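Local coordinates for protein CalG4 (Micromonospora echinospora, PDB 3IA7) that belongs to the erythromycin biosynthesis protein CIII-like family and has the two-domain GT-B fold, each domain being built round a parallel sheet, at residues A[3-8]-A[31-36]; A[187-192]-A[206-211]; A[263-268]-A[283-288]. All coordinates share one frame; numbering follows the deposited sequence.

Contact 1. Residues A[3-8]-A[31-36]; sequences RQRHIL and RGHRIT
The guanidinium of Arg34 lies flat on one face of the His6 ring, the two planes 1° apart and the group centres 4.0 Å from each other. CE1 of His6 sits over the middle of the guanidinium. CG of Arg34 is anti to the backbone N (chi1 177°) and the side chain runs extended to NE; this carries CD over the imidazole in a CH-pi contact. NE of Arg34 is further held by a salt bridge to Glu53. At the ring edge, in plane, are the carbonyl O of Arg34 and OG1 of Thr36. His6 NE2 and Thr36 OG1 are 2.8 Å apart and hydrogen-bonded, which fixes the ring rotation.

Arg31 O lies over one face of the His33 ring, toward its rim. At the ring edge, Arg5 N donates to His33 ND1 at 3.1 Å, nearly in the ring plane, so ND1 acts as acceptor. Arg3 O lies beside CE1. NE2 of His33 bonds to Glu394, and Ile7 CD1 meets the ring obliquely. CG of His33 is anti to its carbonyl carbon (chi1 -54°), which sets the ring beside Arg5 CG.

Three backbone bonds pair the segments in parallel: Arg34 N to Arg5 O, Ile7 N to Arg34 O (2.7 Å) and Thr36 N to Ile7 O. A water joins Gln4 OE1 to Gly32 O at the outer end. Leu8 CD1 packs on Thr36 CG2 at 3.6 Å, and Ile7 CB on Ile35 CD1 at 3.8 Å.

Gly32, with positive phi, ends helix 15-30 in a Schellman motif. That helix links the two strands as a beta-alpha-beta crossover, and its Leu28 packs on Ile7, His33 and Ile35. Leu8 faces helix 113-123. Strand 105-109 flanks strand 6-10, and strand 53-56 flanks strand 34-39.

Contact 2. Residues A[187-192]-A[206-211]; sequences GLTIVF and ERFAFV
Arg207 opens the contact by laying its CB and CG against the carbonyl O of Gly187, with CG 3.4 Å from that O. Its guanidinium turns elsewhere, to a salt bridge with Asp205. The backbone O of Arg207 accepts from Thr189 N at 2.8 Å and also from a water. That water accepts from Thr189 OG1 at 2.6 Å, so the hydroxyl is tied back to the neighbouring segment.

Phe208 comes next, on the same side of the sheet as Thr189. The two side chains run side by side, and CD1 of Phe208 lies 3.7 Å from CB of Thr189. The bridging water sits over the centre of one ring face. OG1 of Thr189 is anti to its carbonyl carbon (chi1 -60°), which brings the hydroxyl within reach of the water.

Ala209 points to the other face, with Ile190. Its N bonds to Thr189 O and its O accepts from Val191 N, the latter bond almost straight at 174°. The small CB of Ala209 reaches CD1 of Ile190 at 4.2 Å.

Phe210 returns to the side of Phe208. Its ring lies alongside Val191, CD1 3.7 Å from CG1. Val211 N bonds to Val191 O, and Val211 CG2 touches both Ile190 CG2 and Phe192 CD1, 3.5 Å from each.

Strand 127-131 pairs with the far side of strand 189-191, and helix 385-400 packs on Leu188, Ile190, Ala209 and Val211. Strand 208-210 is the outermost strand of the Rossmann-like N-terminal sheet. No helix links the pair, so it is not the usual beta-alpha-beta crossover. Four backbone bonds hold the register. The side chains on both faces are mostly apolar; the polar groups are the Thr189 hydroxyl, met by a water, and Arg207, whose charge is paired with Asp205.

Contact 3. Residues A[263-268]-A[283-288]; sequences VVMAIG and VEAHQW
Val264 packs its CG2 methyl against a carboxylate, that of Glu284, which is itself bound to a histidine two residues further along its own strand. CG2 lies 3.8 Å from Glu284 OE2. His286 NE2 donates to Glu284 OE1 at 2.8 Å, and the bond is nearly straight at 173°. OE1 is met on its anti side and out of the carboxylate plane, while it lies in the plane of the imidazole. CG of Glu284 stands between its backbone N and carbonyl carbon (chi1 58°), and the side chain then extends alongside Val264. OE2 accepts from both His262 and Trp224, so three N-H groups grip the carboxylate.

The other face is apolar. Met265, modelled as selenomethionine, bends at its last torsion (-72°) and sets CE 3.9 Å from Val283 CG1 and 4.0 Å from Ala285 CB. Val263 CB faces Val283 CG2. Helix 246-256 packs on this side, touching Val263, Met265 and Val283.

Four backbone bonds join the strands: Glu284 N to Val263 O, Met265 N to Glu284 O, His286 N to Met265 O and Ile267 N to His286 O. The segments stay together past the strand ends. Gly268 N gives a weak bond to Gln287 O at 2.9 Å, and Gln287 CB and CG lie close to Gly268 O, CG at 3.2 Å. The amide NE2 of Gln287 bonds to Leu271 O.

His286 also meets Trp288 of the second subunit edge-to-face. Trp288 of this chain donates through NE1 to Pro222 O of the second subunit. The arrangement is that of a parallel outer strand pair in the Rossmann-like C-terminal half of a GT-B protein, here with the tip of the outermost strand at the dimer interface.

In the fold
Contacts 1 and 2 belong to one seven-stranded parallel sheet, their centres about 20 Å apart. Contact 3 lies in the other sheet, its centre about 40 Å from that of contact 1 and 35 Å from that of contact 2. Contact 1 joins the first two strands in sequence, inside the sheet, and is only partly buried, with an imidazole-guanidinium stack on one face of the sheet. Contact 2 is buried at the sheet's edge and largely apolar. Contact 3 is also buried at an edge, yet carries a polar cluster beside a partner subunit. Helix 385-400 touches contacts 1 and 2, so the chain's C-terminal end closes on the N-terminal sheet.

Contact 1. Residues A[3-8]-A[31-36]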
loop_
_atom_site.group_PDB
_atom_site.type_symbol
_atom_site.label_atom_id
_atom_site.label_comp_id
_atom_site.label_asym_id
_atom_site.label_seq_id
_atom_site.Cartn_x
_atom_site.Cartn_y
_atom_site.Cartn_z
ATOM N N ARG A 3 -8.283 -2.506 25.766
ATOM C CA ARG A 3 -8.651 -1.102 26.031
ATOM C C ARG A 3 -7.693 -0.102 25.360
ATOM O O ARG A 3 -6.515 -0.407 25.195
ATOM C CB ARG A 3 -8.685 -0.832 27.547
ATOM C CG ARG A 3 -7.311 -0.870 28.240
ATOM C CD ARG A 3 -7.447 -0.839 29.780
ATOM N NE ARG A 3 -6.149 -0.997 30.422
ATOM C CZ ARG A 3 -5.311 0.013 30.664
ATOM N NH1 ARG A 3 -5.638 1.253 30.326
ATOM N NH2 ARG A 3 -4.138 -0.214 31.242
ATOM N N GLN A 4 -8.218 1.075 25.004
ATOM C CA GLN A 4 -7.456 2.145 24.366
ATOM C C GLN A 4 -6.219 2.480 25.201
ATOM O O GLN A 4 -6.329 2.780 26.402
ATOM C CB GLN A 4 -8.304 3.427 24.187
ATOM C CG GLN A 4 -7.482 4.668 23.656
ATOM C CD GLN A 4 -8.304 5.954 23.565
ATOM O OE1 GLN A 4 -9.476 5.930 23.166
ATOM N NE2 GLN A 4 -7.701 7.078 23.955
ATOM N N ARG A 5 -5.064 2.423 24.551
ATOM C CA ARG A 5 -3.811 2.847 25.114
ATOM C C ARG A 5 -3.265 4.071 24.381
ATOM O O ARG A 5 -3.561 4.304 23.252
ATOM C CB ARG A 5 -2.795 1.724 25.123
ATOM C CG ARG A 5 -3.350 0.357 25.370
ATOM C CD ARG A 5 -3.874 0.192 26.719
ATOM N NE ARG A 5 -2.877 0.489 27.701
ATOM C CZ ARG A 5 -2.175 -0.410 28.360
ATOM N NH1 ARG A 5 -1.266 -0.025 29.226
ATOM N NH2 ARG A 5 -2.376 -1.663 28.133
ATOM N N HIS A 6 -2.486 4.857 25.082
ATOM C CA HIS A 6 -1.842 5.998 24.472
ATOM C C HIS A 6 -0.424 5.554 24.090
ATOM O O HIS A 6 0.416 5.227 24.957
ATOM C CB HIS A 6 -1.800 7.205 25.414
ATOM C CG HIS A 6 -1.215 8.432 24.773
ATOM N ND1 HIS A 6 -0.874 9.562 25.486
ATOM C CD2 HIS A 6 -0.902 8.696 23.480
ATOM C CE1 HIS A 6 -0.401 10.479 24.655
ATOM N NE2 HIS A 6 -0.410 9.985 23.433
ATOM N N ILE A 7 -0.177 5.491 22.787
ATOM C CA ILE A 7 1.076 4.937 22.330
ATOM C C ILE A 7 1.867 6.024 21.621
ATOM O O ILE A 7 1.362 6.632 20.660
ATOM C CB ILE A 7 0.815 3.728 21.380
ATOM C CG1 ILE A 7 0.042 2.607 22.148
ATOM C CG2 ILE A 7 2.191 3.238 20.870
ATOM C CD1 ILE A 7 -0.244 1.339 21.310
ATOM N N LEU A 8 3.083 6.297 22.075
ATOM C CA LEU A 8 3.915 7.318 21.402
ATOM C C LEU A 8 4.970 6.678 20.496
ATOM O O LEU A 8 5.673 5.734 20.929
ATOM C CB LEU A 8 4.567 8.245 22.404
ATOM C CG LEU A 8 5.669 9.114 21.782
ATOM C CD1 LEU A 8 4.994 10.328 21.170
ATOM C CD2 LEU A 8 6.645 9.546 22.839
ATOM N N ARG A 31 -7.348 -0.344 15.923
ATOM C CA ARG A 31 -7.715 -1.025 17.119
ATOM C C ARG A 31 -8.143 -0.096 18.240
ATOM O O ARG A 31 -8.378 -0.561 19.352
ATOM C CB ARG A 31 -6.598 -1.980 17.555
ATOM C CG ARG A 31 -6.270 -2.991 16.440
ATOM C CD ARG A 31 -5.124 -3.950 16.807
ATOM N NE ARG A 31 -4.822 -4.829 15.673
ATOM C CZ ARG A 31 -4.218 -6.007 15.755
ATOM N NH1 ARG A 31 -3.793 -6.475 16.930
ATOM N NH2 ARG A 31 -3.975 -6.684 14.640
ATOM N N GLY A 32 -8.260 1.202 17.974
ATOM C CA GLY A 32 -8.784 2.124 19.009
ATOM C C GLY A 32 -7.728 2.871 19.840
ATOM O O GLY A 32 -8.090 3.714 20.662
ATOM N N HIS A 33 -6.444 2.577 19.620
ATOM C CA HIS A 33 -5.336 3.237 20.339
ATOM C C HIS A 33 -5.099 4.667 19.878
ATOM O O HIS A 33 -5.242 4.980 18.694
ATOM C CB HIS A 33 -4.057 2.396 20.273
ATOM C CG HIS A 33 -4.264 0.993 20.764
ATOM N ND1 HIS A 33 -4.748 0.725 22.027
ATOM C CD2 HIS A 33 -4.183 -0.204 20.128
ATOM C CE1 HIS A 33 -4.904 -0.580 22.167
ATOM N NE2 HIS A 33 -4.543 -1.165 21.039
ATOM N N ARG A 34 -4.786 5.526 20.837
ATOM C CA ARG A 34 -4.409 6.917 20.588
ATOM C C ARG A 34 -2.912 6.935 20.272
ATOM O O ARG A 34 -2.072 6.544 21.125
ATOM C CB ARG A 34 -4.660 7.748 21.849
ATOM C CG ARG A 34 -4.213 9.200 21.667
ATOM C CD ARG A 34 -4.393 10.010 22.933
ATOM N NE ARG A 34 -3.776 11.324 22.738
ATOM C CZ ARG A 34 -3.569 12.196 23.719
ATOM N NH1 ARG A 34 -3.870 11.875 24.977
ATOM N NH2 ARG A 34 -3.038 13.382 23.436
ATOM N N ILE A 35 -2.575 7.331 19.047
ATOM C CA ILE A 35 -1.197 7.361 18.603
ATOM C C ILE A 35 -0.685 8.788 18.464
ATOM O O ILE A 35 -1.317 9.645 17.809
ATOM C CB ILE A 35 -0.986 6.632 17.232
ATOM C CG1 ILE A 35 -1.794 5.320 17.143
ATOM C CG2 ILE A 35 0.569 6.497 16.926
ATOM C CD1 ILE A 35 -1.337 4.244 18.237
ATOM N N THR A 36 0.432 9.069 19.137
ATOM C CA THR A 36 1.105 10.333 18.993
ATOM C C THR A 36 2.437 9.998 18.324
ATOM O O THR A 36 3.029 8.959 18.626
ATOM C CB THR A 36 1.326 10.980 20.367
ATOM O OG1 THR A 36 0.043 11.239 20.990
ATOM C CG2 THR A 36 2.104 12.308 20.244
HETATM O O HOH W 1 -10.765 4.183 21.286
#

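Contact 2. Residues A[187-192]-A[206-211]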
loop_
_atom_site.group_PDB
_atom_site.type_symbol
_atom_site.label_atom_id
_atom_site.label_comp_id
_atom_site.label_asym_id
_atom_site.label_seq_id
_atom_site.Cartn_x
_atom_site.Cartn_y
_atom_site.Cartn_z
ATOM N N GLY A 187 12.872 -4.851 25.315
ATOM C CA GLY A 187 11.915 -5.912 25.738
ATOM C C GLY A 187 11.189 -6.548 24.538
ATOM O O GLY A 187 10.838 -7.739 24.565
ATOM N N LEU A 188 10.950 -5.737 23.500
ATOM C CA LEU A 188 10.373 -6.182 22.206
ATOM C C LEU A 188 10.984 -5.373 21.059
ATOM O O LEU A 188 11.122 -4.138 21.142
ATOM C CB LEU A 188 8.815 -6.047 22.164
ATOM C CG LEU A 188 8.129 -6.384 20.808
ATOM C CD1 LEU A 188 8.279 -7.919 20.490
ATOM C CD2 LEU A 188 6.650 -5.902 20.763
ATOM N N THR A 189 11.378 -6.077 19.993
ATOM C CA THR A 189 11.895 -5.436 18.804
ATOM C C THR A 189 11.116 -5.982 17.605
ATOM O O THR A 189 11.078 -7.209 17.405
ATOM C CB THR A 189 13.419 -5.717 18.620
ATOM O OG1 THR A 189 14.155 -5.211 19.780
ATOM C CG2 THR A 189 13.934 -4.953 17.362
ATOM N N ILE A 190 10.501 -5.072 16.846
ATOM C CA ILE A 190 9.769 -5.380 15.653
ATOM C C ILE A 190 10.704 -5.056 14.492
ATOM O O ILE A 190 11.145 -3.903 14.294
ATOM C CB ILE A 190 8.425 -4.559 15.515
ATOM C CG1 ILE A 190 7.575 -4.609 16.817
ATOM C CG2 ILE A 190 7.636 -4.972 14.184
ATOM C CD1 ILE A 190 6.941 -5.904 17.122
ATOM N N VAL A 191 11.031 -6.094 13.734
ATOM C CA VAL A 191 11.967 -5.968 12.647
ATOM C C VAL A 191 11.193 -6.130 11.348
ATOM O O VAL A 191 10.535 -7.184 11.143
ATOM C CB VAL A 191 13.037 -7.101 12.746
ATOM C CG1 VAL A 191 14.000 -6.979 11.591
ATOM C CG2 VAL A 191 13.798 -7.031 14.076
ATOM N N PHE A 192 11.262 -5.146 10.454
ATOM C CA PHE A 192 10.415 -5.156 9.233
ATOM C C PHE A 192 11.059 -5.925 8.091
ATOM O O PHE A 192 11.157 -5.438 6.935
ATOM C CB PHE A 192 10.075 -3.703 8.852
ATOM C CG PHE A 192 9.231 -3.009 9.913
ATOM C CD1 PHE A 192 7.963 -3.495 10.243
ATOM C CD2 PHE A 192 9.712 -1.865 10.549
ATOM C CE1 PHE A 192 7.175 -2.870 11.236
ATOM C CE2 PHE A 192 8.915 -1.215 11.538
ATOM C CZ PHE A 192 7.673 -1.741 11.896
ATOM N N GLU A 206 12.887 -14.752 21.433
ATOM C CA GLU A 206 11.494 -14.385 21.227
ATOM C C GLU A 206 11.219 -12.880 21.414
ATOM O O GLU A 206 10.152 -12.447 21.022
ATOM C CB GLU A 206 10.540 -15.209 22.121
ATOM C CG GLU A 206 10.852 -15.071 23.593
ATOM C CD GLU A 206 12.137 -15.831 23.966
ATOM O OE1 GLU A 206 12.531 -16.768 23.216
ATOM O OE2 GLU A 206 12.776 -15.454 24.973
ATOM N N ARG A 207 12.164 -12.113 21.967
ATOM C CA ARG A 207 12.064 -10.629 21.997
ATOM C C ARG A 207 12.162 -9.971 20.614
ATOM O O ARG A 207 11.967 -8.763 20.474
ATOM C CB ARG A 207 13.116 -10.040 22.907
ATOM C CG ARG A 207 12.986 -10.419 24.420
ATOM C CD ARG A 207 14.207 -9.869 25.110
ATOM N NE ARG A 207 15.430 -10.558 24.672
ATOM C CZ ARG A 207 16.635 -10.330 25.190
ATOM N NH1 ARG A 207 16.769 -9.419 26.132
ATOM N NH2 ARG A 207 17.703 -10.992 24.758
ATOM N N PHE A 208 12.497 -10.729 19.582
ATOM C CA PHE A 208 12.584 -10.162 18.221
ATOM C C PHE A 208 11.448 -10.745 17.377
ATOM O O PHE A 208 11.363 -11.969 17.228
ATOM C CB PHE A 208 13.938 -10.467 17.577
ATOM C CG PHE A 208 15.104 -9.825 18.299
ATOM C CD1 PHE A 208 15.608 -8.596 17.863
ATOM C CD2 PHE A 208 15.633 -10.405 19.447
ATOM C CE1 PHE A 208 16.690 -7.977 18.526
ATOM C CE2 PHE A 208 16.680 -9.783 20.162
ATOM C CZ PHE A 208 17.230 -8.570 19.677
ATOM N N ALA A 209 10.568 -9.891 16.871
ATOM C CA ALA A 209 9.553 -10.354 15.914
ATOM C C ALA A 209 9.908 -9.930 14.458
ATOM O O ALA A 209 9.966 -8.731 14.128
ATOM C CB ALA A 209 8.159 -9.843 16.310
ATOM N N PHE A 210 10.148 -10.911 13.600
ATOM C CA PHE A 210 10.502 -10.592 12.156
ATOM C C PHE A 210 9.201 -10.543 11.339
ATOM O O PHE A 210 8.689 -11.584 10.865
ATOM C CB PHE A 210 11.533 -11.597 11.601
ATOM C CG PHE A 210 12.855 -11.541 12.345
ATOM C CD1 PHE A 210 13.864 -10.656 11.908
ATOM C CD2 PHE A 210 13.035 -12.270 13.519
ATOM C CE1 PHE A 210 15.095 -10.554 12.626
ATOM C CE2 PHE A 210 14.261 -12.193 14.278
ATOM C CZ PHE A 210 15.279 -11.304 13.823
ATOM N N VAL A 211 8.614 -9.354 11.250
ATOM C CA VAL A 211 7.261 -9.209 10.669
ATOM C C VAL A 211 7.240 -8.959 9.160
ATOM O O VAL A 211 6.185 -8.956 8.511
ATOM C CB VAL A 211 6.369 -8.169 11.456
ATOM C CG1 VAL A 211 6.257 -8.572 12.977
ATOM C CG2 VAL A 211 6.921 -6.728 11.209
HETATM O O HOH W 2 14.284 -7.142 21.453
#

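Contact 3. Residues A[263-268]-A[283-288]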
loop_
_atom_site.group_PDB
_atom_site.type_symbol
_atom_site.label_atom_id
_atom_site.label_comp_id
_atom_site.label_asym_id
_atom_site.label_seq_id
_atom_site.Cartn_x
_atom_site.Cartn_y
_atom_site.Cartn_z
ATOM N N VAL A 263 10.897 -2.192 -20.994
ATOM C CA VAL A 263 11.606 -1.630 -19.812
ATOM C C VAL A 263 10.768 -0.489 -19.214
ATOM O O VAL A 263 10.365 0.463 -19.933
ATOM C CB VAL A 263 13.050 -1.138 -20.194
ATOM C CG1 VAL A 263 13.770 -0.486 -18.946
ATOM C CG2 VAL A 263 13.881 -2.329 -20.780
ATOM N N VAL A 264 10.522 -0.572 -17.909
ATOM C CA VAL A 264 9.871 0.527 -17.185
ATOM C C VAL A 264 10.882 1.167 -16.244
ATOM O O VAL A 264 11.440 0.476 -15.382
ATOM C CB VAL A 264 8.640 0.055 -16.378
ATOM C CG1 VAL A 264 8.011 1.252 -15.629
ATOM C CG2 VAL A 264 7.646 -0.679 -17.277
HETATM N N MSE A 265 11.145 2.455 -16.459
HETATM C CA MSE A 265 12.135 3.149 -15.649
HETATM C C MSE A 265 11.419 4.145 -14.763
HETATM O O MSE A 265 10.702 5.024 -15.258
HETATM C CB MSE A 265 13.225 3.814 -16.500
HETATM C CG MSE A 265 13.699 2.915 -17.675
HETATM SE SE MSE A 265 15.408 3.475 -18.335
HETATM C CE MSE A 265 14.731 5.150 -19.211
ATOM N N ALA A 266 11.589 3.994 -13.448
ATOM C CA ALA A 266 11.057 4.945 -12.448
ATOM C C ALA A 266 12.206 5.851 -12.033
ATOM O O ALA A 266 13.192 5.387 -11.418
ATOM C CB ALA A 266 10.525 4.209 -11.240
ATOM N N ILE A 267 12.100 7.128 -12.383
ATOM C CA ILE A 267 13.227 8.045 -12.262
ATOM C C ILE A 267 13.118 9.010 -11.065
ATOM O O ILE A 267 14.013 9.789 -10.804
ATOM C CB ILE A 267 13.524 8.789 -13.605
ATOM C CG1 ILE A 267 12.471 9.894 -13.879
ATOM C CG2 ILE A 267 13.692 7.817 -14.765
ATOM C CD1 ILE A 267 12.742 10.707 -15.155
ATOM N N GLY A 268 12.013 8.939 -10.323
ATOM C CA GLY A 268 11.844 9.744 -9.114
ATOM C C GLY A 268 11.399 11.179 -9.375
ATOM O O GLY A 268 11.277 11.601 -10.521
ATOM N N VAL A 283 10.694 1.189 -24.245
ATOM C CA VAL A 283 11.179 1.732 -22.958
ATOM C C VAL A 283 10.296 2.926 -22.556
ATOM O O VAL A 283 10.069 3.824 -23.368
ATOM C CB VAL A 283 12.653 2.191 -23.101
ATOM C CG1 VAL A 283 13.207 2.703 -21.775
ATOM C CG2 VAL A 283 13.489 1.026 -23.598
ATOM N N GLU A 284 9.797 2.915 -21.321
ATOM C CA GLU A 284 9.011 4.028 -20.825
ATOM C C GLU A 284 9.611 4.569 -19.528
ATOM O O GLU A 284 10.094 3.806 -18.671
ATOM C CB GLU A 284 7.571 3.600 -20.644
ATOM C CG GLU A 284 7.339 2.409 -19.708
ATOM C CD GLU A 284 5.846 2.046 -19.669
ATOM O OE1 GLU A 284 5.054 2.971 -19.430
ATOM O OE2 GLU A 284 5.456 0.873 -19.897
ATOM N N ALA A 285 9.571 5.874 -19.370
ATOM C CA ALA A 285 10.124 6.470 -18.166
ATOM C C ALA A 285 9.075 7.318 -17.453
ATOM O O ALA A 285 8.322 8.048 -18.102
ATOM C CB ALA A 285 11.373 7.300 -18.523
ATOM N N HIS A 286 9.021 7.211 -16.120
ATOM C CA HIS A 286 8.009 7.910 -15.325
ATOM C C HIS A 286 8.707 8.389 -14.074
ATOM O O HIS A 286 9.558 7.668 -13.545
ATOM C CB HIS A 286 6.956 6.909 -14.851
ATOM C CG HIS A 286 6.208 6.246 -15.952
ATOM N ND1 HIS A 286 5.049 6.769 -16.474
ATOM C CD2 HIS A 286 6.464 5.108 -16.642
ATOM C CE1 HIS A 286 4.630 5.981 -17.453
ATOM N NE2 HIS A 286 5.461 4.962 -17.560
ATOM N N GLN A 287 8.347 9.559 -13.570
ATOM C CA GLN A 287 8.802 9.937 -12.241
ATOM C C GLN A 287 8.314 8.944 -11.185
ATOM O O GLN A 287 9.099 8.543 -10.336
ATOM C CB GLN A 287 8.383 11.350 -11.880
ATOM C CG GLN A 287 9.140 12.438 -12.693
ATOM C CD GLN A 287 8.946 13.843 -12.131
ATOM O OE1 GLN A 287 7.924 14.145 -11.510
ATOM N NE2 GLN A 287 9.939 14.690 -12.307
ATOM N N TRP A 288 7.022 8.587 -11.259
ATOM C CA TRP A 288 6.397 7.564 -10.434
ATOM C C TRP A 288 5.682 6.510 -11.283
ATOM O O TRP A 288 5.044 6.805 -12.285
ATOM C CB TRP A 288 5.380 8.176 -9.478
ATOM C CG TRP A 288 6.047 8.773 -8.264
ATOM C CD1 TRP A 288 6.447 8.095 -7.135
ATOM C CD2 TRP A 288 6.437 10.116 -8.074
ATOM N NE1 TRP A 288 7.044 8.950 -6.244
ATOM C CE2 TRP A 288 7.065 10.194 -6.801
ATOM C CE3 TRP A 288 6.256 11.301 -8.810
ATOM C CZ2 TRP A 288 7.521 11.388 -6.278
ATOM C CZ3 TRP A 288 6.733 12.418 -8.321
ATOM C CH2 TRP A 288 7.353 12.485 -7.050
#